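Local coordinates for protein exodeoxyribonuclease III (Neisseria meningitidis, PDB 2JC4) that probably acts as a metal-dependent 3'-5' exonuclease on double-stranded DNA in DNA repair, using magnesium or manganese ions, at residues Pro81-Asp86 with Glu121-Ala126; Phe201-Ala206 with Pro244-Pro249. One frame throughout, in Å; residues are numbered along the deposited sequence.

How the contacts relate
From the N terminus the chain passes through strand 76-78 into the loop that holds residues 81-86, then through the antiparallel strands 91-96 and 99-105 before helix 115-135 begins. Contact 1 closes this loop by laying 81-86 against 121-126 on that helix, so an edge of one sheet is tied to a helix that packs beside it. Contact 2 opens later: 201-206 leads into helix 207-210, and the chain runs through strands 217-221 and 229-234 before 244-249 comes back to 201-206, just ahead of strand 250-254 of the other sheet. The two contacts follow in series, neither enclosing nor crossing the other, with nearest atoms about 12 Å apart.

Contact 1 of 2, residues Pro81-Asp86 with Glu121-Ala126; sequences PALPDD and EQWFAA
Ala82 and Leu83 rest on Ala126, and Leu83 also reaches Trp123, where a loop joining two antiparallel strands of the DNase I-like fold leans on helix 115-135. The tightly packed part is apolar. Ala126 CB, buried on the helix, is met by Ala82 CB at 3.9 Å and by Leu83 CB at the same separation, two neighbouring loop residues sharing one methyl. The Leu83 side chain reaches on to Trp123: with CG anti to the backbone N (chi1 -152°), its branch CD2 comes to 3.8 Å from Trp123 CD1, approaching the indole obliquely, and the two side chains cross at about a right angle. The Trp123 side chain is about 7 Å from that of Tyr105, a predicted active-site residue.

Beside this apolar part the contact is polar and hydrated, and no direct hydrogen bond joins the two segments. Water 1 accepts from Ala82 N and donates to Ala126 O, 2.8 Å from it. A type I beta turn from Leu83 to Asp86 returns the chain toward the helix, and Asp86 OD2 lies at the edge of the indole, near its plane, 3.6 Å from Trp123 CD1. The carboxylate and ring planes stand 87° apart. OD1 accepts from the backbone N of Gln88 in its own loop, while OD2 is hydrogen-bonded to Tyr119 OH, one turn earlier on the helix, whose ring also meets Trp123. At the indole nitrogen, water 2 accepts from Trp123 NE1 at 2.9 Å and donates to Asp86 OD2 at 2.7 Å.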
loop_
_atom_site.group_PDB
_atom_site.type_symbol
_atom_site.label_atom_id
_atom_site.label_comp_id
_atom_site.label_asym_id
_atom_site.label_seq_id
_atom_site.Cartn_x
_atom_site.Cartn_y
_atom_site.Cartn_z
ATOM N N PRO A 81 6.269 -6.536 -15.814
ATOM C CA PRO A 81 6.677 -6.987 -17.172
ATOM C C PRO A 81 6.581 -5.944 -18.285
ATOM O O PRO A 81 7.385 -5.975 -19.235
ATOM C CB PRO A 81 5.705 -8.138 -17.465
ATOM C CG PRO A 81 5.442 -8.734 -16.085
ATOM C CD PRO A 81 5.282 -7.461 -15.216
ATOM N N ALA A 82 5.596 -5.051 -18.202
ATOM C CA ALA A 82 5.445 -3.996 -19.195
ATOM C C ALA A 82 6.383 -2.819 -18.948
ATOM O O ALA A 82 6.443 -1.912 -19.759
ATOM C CB ALA A 82 3.972 -3.507 -19.280
ATOM N N LEU A 83 7.093 -2.808 -17.828
ATOM C CA LEU A 83 8.097 -1.777 -17.552
ATOM C C LEU A 83 9.334 -2.458 -16.951
ATOM O O LEU A 83 9.746 -2.167 -15.797
ATOM C CB LEU A 83 7.504 -0.709 -16.619
ATOM C CG LEU A 83 8.051 0.719 -16.682
ATOM C CD1 LEU A 83 7.799 1.399 -18.042
ATOM C CD2 LEU A 83 7.403 1.511 -15.549
ATOM N N PRO A 84 9.919 -3.403 -17.723
ATOM C CA PRO A 84 10.860 -4.387 -17.172
ATOM C C PRO A 84 12.199 -3.807 -16.729
ATOM O O PRO A 84 12.917 -4.442 -15.947
ATOM C CB PRO A 84 11.066 -5.354 -18.342
ATOM C CG PRO A 84 10.843 -4.534 -19.560
ATOM C CD PRO A 84 9.724 -3.591 -19.176
ATOM N N ASP A 85 12.546 -2.619 -17.211
ATOM C CA ASP A 85 13.843 -2.074 -16.851
ATOM C C ASP A 85 13.760 -0.804 -15.994
ATOM O O ASP A 85 14.713 -0.034 -15.906
ATOM C CB ASP A 85 14.673 -1.856 -18.106
ATOM C CG ASP A 85 14.821 -3.128 -18.931
ATOM O OD1 ASP A 85 15.263 -4.153 -18.389
ATOM O OD2 ASP A 85 14.490 -3.101 -20.123
ATOM N N ASP A 86 12.630 -0.608 -15.322
ATOM C CA ASP A 86 12.518 0.461 -14.344
ATOM C C ASP A 86 13.320 0.014 -13.098
ATOM O O ASP A 86 13.062 -1.058 -12.547
ATOM C CB ASP A 86 11.029 0.759 -14.054
ATOM C CG ASP A 86 10.830 1.838 -12.980
ATOM O OD1 ASP A 86 11.843 2.448 -12.521
ATOM O OD2 ASP A 86 9.643 2.011 -12.569
ATOM N N GLU A 121 1.941 8.154 -14.915
ATOM C CA GLU A 121 0.969 7.661 -15.903
ATOM C C GLU A 121 1.437 6.352 -16.518
ATOM O O GLU A 121 0.674 5.407 -16.609
ATOM C CB GLU A 121 0.735 8.714 -16.998
ATOM C CG GLU A 121 -0.262 8.313 -18.100
ATOM C CD GLU A 121 -0.388 9.385 -19.178
ATOM O OE1 GLU A 121 0.438 10.313 -19.244
ATOM O OE2 GLU A 121 -1.343 9.298 -19.955
ATOM N N GLN A 122 2.697 6.298 -16.951
ATOM C CA GLN A 122 3.176 5.108 -17.676
ATOM C C GLN A 122 3.266 3.924 -16.706
ATOM O O GLN A 122 3.033 2.766 -17.089
ATOM C CB GLN A 122 4.561 5.383 -18.269
ATOM C CG GLN A 122 4.644 6.635 -19.202
ATOM C CD GLN A 122 6.102 7.076 -19.518
ATOM O OE1 GLN A 122 6.985 7.100 -18.641
ATOM N NE2 GLN A 122 6.342 7.436 -20.781
ATOM N N TRP A 123 3.661 4.222 -15.474
ATOM C CA TRP A 123 3.851 3.223 -14.427
ATOM C C TRP A 123 2.473 2.611 -14.065
ATOM O O TRP A 123 2.315 1.390 -13.972
ATOM C CB TRP A 123 4.564 3.863 -13.214
ATOM C CG TRP A 123 4.935 2.879 -12.157
ATOM C CD1 TRP A 123 6.134 2.212 -12.021
ATOM C CD2 TRP A 123 4.098 2.418 -11.113
ATOM N NE1 TRP A 123 6.085 1.374 -10.924
ATOM C CE2 TRP A 123 4.833 1.466 -10.371
ATOM C CE3 TRP A 123 2.780 2.684 -10.746
ATOM C CZ2 TRP A 123 4.295 0.799 -9.280
ATOM C CZ3 TRP A 123 2.255 2.020 -9.644
ATOM C CH2 TRP A 123 3.016 1.105 -8.927
ATOM N N PHE A 124 1.463 3.452 -13.866
ATOM C CA PHE A 124 0.118 2.907 -13.610
ATOM C C PHE A 124 -0.445 2.042 -14.754
ATOM O O PHE A 124 -1.165 1.042 -14.505
ATOM C CB PHE A 124 -0.850 4.026 -13.224
ATOM C CG PHE A 124 -0.914 4.269 -11.734
ATOM C CD1 PHE A 124 -0.025 5.159 -11.109
ATOM C CD2 PHE A 124 -1.837 3.579 -10.956
ATOM C CE1 PHE A 124 -0.052 5.387 -9.742
ATOM C CE2 PHE A 124 -1.883 3.793 -9.556
ATOM C CZ PHE A 124 -1.010 4.703 -8.951
ATOM N N ALA A 125 -0.141 2.434 -15.996
ATOM C CA ALA A 125 -0.567 1.668 -17.169
ATOM C C ALA A 125 0.079 0.297 -17.087
ATOM O O ALA A 125 -0.563 -0.731 -17.372
ATOM C CB ALA A 125 -0.120 2.366 -18.449
ATOM N N ALA A 126 1.362 0.280 -16.729
ATOM C CA ALA A 126 2.091 -0.994 -16.618
ATOM C C ALA A 126 1.539 -1.834 -15.451
ATOM O O ALA A 126 1.425 -3.056 -15.544
ATOM C CB ALA A 126 3.593 -0.766 -16.472
HETATM O O HOH W 1 3.298 -5.008 -16.356
HETATM O O HOH W 2 8.814 0.292 -10.714
#

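Contact 2 of 2, residues Phe201-Ala206 with Pro244-Pro249; sequences FDYRGA and PSDHAP
Tyr203 CG stands anti to its carbonyl carbon (chi1 -66°), while Asp246 CG lies between its own backbone N and carbonyl carbon (chi1 53°), and Asp246 CB meets the phenol ring face on. This CB sits over the face of the ring, 3.8 Å from its centroid, a CH-pi contact. The two side chains cross at about a right angle, yet the carboxylate plane is only 15° from that of the ring. At the ring's edge, Tyr203 OH donates to Pro244 O at 2.7 Å, in the carbonyl plane and on a lone pair. The same hydroxyl is hydrogen-bonded to Asn9 ND2.

These loops belong to the metal-binding end of the DNase I-like fold: Asn9 and Glu34 hold the magnesium ion here, and Asp246, whose side chain is about 4 Å from that ion, is not bound to it in this chain but has been seen as a magnesium ligand of this protein. Tyr203 thus joins a first-shell asparagine to the Asp246 loop. Next to Asp246, His247 is the predicted proton acceptor; its ND1 pairs with Asp217, and its backbone N closes an ST turn on Ser245 OG, which also bonds to Asn7 O.

The backbones meet where Phe201 N donates to Asp246 O at 3.1 Å. Water 3 accepts from Tyr203 N and donates to Asp246 OD2, with 2.9 Å between the water and OD2. Within 201-206, Asp202 OD1 closes an Asx turn, met by Arg204 N from above the carboxylate plane at 2.8 Å.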
loop_
_atom_site.group_PDB
_atom_site.type_symbol
_atom_site.label_atom_id
_atom_site.label_comp_id
_atom_site.label_asym_id
_atom_site.label_seq_id
_atom_site.Cartn_x
_atom_site.Cartn_y
_atom_site.Cartn_z
ATOM N N PHE A 201 -1.027 11.836 6.745
ATOM C CA PHE A 201 -1.148 13.179 7.296
ATOM C C PHE A 201 0.255 13.807 7.227
ATOM O O PHE A 201 1.224 13.246 7.743
ATOM C CB PHE A 201 -1.619 13.128 8.764
ATOM C CG PHE A 201 -2.901 12.341 8.995
ATOM C CD1 PHE A 201 -2.874 10.919 9.062
ATOM C CD2 PHE A 201 -4.114 13.015 9.187
ATOM C CE1 PHE A 201 -4.060 10.201 9.280
ATOM C CE2 PHE A 201 -5.322 12.290 9.420
ATOM C CZ PHE A 201 -5.280 10.900 9.474
ATOM N N ASP A 202 0.367 14.963 6.566
ATOM C CA ASP A 202 1.643 15.615 6.430
ATOM C C ASP A 202 2.244 15.892 7.826
ATOM O O ASP A 202 1.544 16.364 8.747
ATOM C CB ASP A 202 1.449 16.921 5.626
ATOM C CG ASP A 202 2.743 17.439 4.994
ATOM O OD1 ASP A 202 3.821 17.370 5.612
ATOM O OD2 ASP A 202 2.664 17.936 3.849
ATOM N N TYR A 203 3.523 15.586 7.990
ATOM C CA TYR A 203 4.246 16.037 9.179
ATOM C C TYR A 203 4.211 17.564 9.308
ATOM O O TYR A 203 4.127 18.104 10.427
ATOM C CB TYR A 203 5.712 15.612 9.118
ATOM C CG TYR A 203 6.069 14.136 9.176
ATOM C CD1 TYR A 203 5.547 13.277 10.173
ATOM C CD2 TYR A 203 7.021 13.619 8.293
ATOM C CE1 TYR A 203 5.941 11.933 10.249
ATOM C CE2 TYR A 203 7.433 12.280 8.361
ATOM C CZ TYR A 203 6.882 11.448 9.336
ATOM O OH TYR A 203 7.307 10.154 9.369
ATOM N N ARG A 204 4.285 18.284 8.180
ATOM C CA ARG A 204 4.333 19.755 8.282
ATOM C C ARG A 204 2.991 20.317 8.731
ATOM O O ARG A 204 1.950 20.007 8.132
ATOM C CB ARG A 204 4.740 20.417 6.957
ATOM C CG ARG A 204 4.794 21.951 7.056
ATOM C CD ARG A 204 5.130 22.601 5.701
ATOM N NE ARG A 204 5.081 24.068 5.766
ATOM C CZ ARG A 204 5.975 24.833 6.397
ATOM N NH1 ARG A 204 7.004 24.284 7.045
ATOM N NH2 ARG A 204 5.835 26.153 6.395
ATOM N N GLY A 205 3.006 21.145 9.768
ATOM C CA GLY A 205 1.784 21.817 10.198
ATOM C C GLY A 205 0.960 20.996 11.179
ATOM O O GLY A 205 -0.189 21.333 11.443
ATOM N N ALA A 206 1.549 19.935 11.713
ATOM C CA ALA A 206 0.875 19.058 12.676
ATOM C C ALA A 206 -0.465 18.544 12.127
ATOM O O ALA A 206 -1.452 18.558 12.839
ATOM C CB ALA A 206 0.633 19.831 13.985
ATOM N N PRO A 244 6.248 8.969 14.508
ATOM C CA PRO A 244 5.469 8.063 13.669
ATOM C C PRO A 244 5.875 8.136 12.186
ATOM O O PRO A 244 6.518 9.103 11.757
ATOM C CB PRO A 244 4.038 8.588 13.851
ATOM C CG PRO A 244 4.219 10.047 14.008
ATOM C CD PRO A 244 5.518 10.228 14.770
ATOM N N SER A 245 5.492 7.131 11.396
ATOM C CA SER A 245 5.457 7.325 9.956
ATOM C C SER A 245 4.376 8.385 9.658
ATOM O O SER A 245 3.401 8.530 10.435
ATOM C CB SER A 245 5.159 6.017 9.251
ATOM O OG SER A 245 4.951 6.269 7.874
ATOM N N ASP A 246 4.516 9.108 8.537
ATOM C CA ASP A 246 3.427 10.008 8.113
ATOM C C ASP A 246 2.189 9.226 7.621
ATOM O O ASP A 246 1.095 9.766 7.608
ATOM C CB ASP A 246 3.909 11.076 7.099
ATOM C CG ASP A 246 4.644 10.475 5.886
ATOM O OD1 ASP A 246 4.973 9.269 5.873
ATOM O OD2 ASP A 246 4.897 11.246 4.936
ATOM N N HIS A 247 2.357 7.972 7.232
ATOM C CA HIS A 247 1.187 7.114 6.870
ATOM C C HIS A 247 0.836 6.208 8.044
ATOM O O HIS A 247 1.721 5.746 8.761
ATOM C CB HIS A 247 1.502 6.184 5.682
ATOM C CG HIS A 247 1.791 6.890 4.384
ATOM N ND1 HIS A 247 0.950 6.805 3.298
ATOM C CD2 HIS A 247 2.857 7.624 3.976
ATOM C CE1 HIS A 247 1.455 7.505 2.292
ATOM N NE2 HIS A 247 2.618 8.004 2.676
ATOM N N ALA A 248 -0.456 5.891 8.167
ATOM C CA ALA A 248 -0.968 4.935 9.136
ATOM C C ALA A 248 -1.122 3.575 8.452
ATOM O O ALA A 248 -1.435 3.528 7.249
ATOM C CB ALA A 248 -2.363 5.403 9.639
ATOM N N PRO A 249 -0.930 2.478 9.211
ATOM C CA PRO A 249 -1.211 1.158 8.630
ATOM C C PRO A 249 -2.685 1.083 8.293
ATOM O O PRO A 249 -3.499 1.774 8.921
ATOM C CB PRO A 249 -0.902 0.170 9.774
ATOM C CG PRO A 249 -0.053 0.955 10.808
ATOM C CD PRO A 249 -0.456 2.417 10.619
HETATM O O HOH W 3 4.661 14.044 5.528
#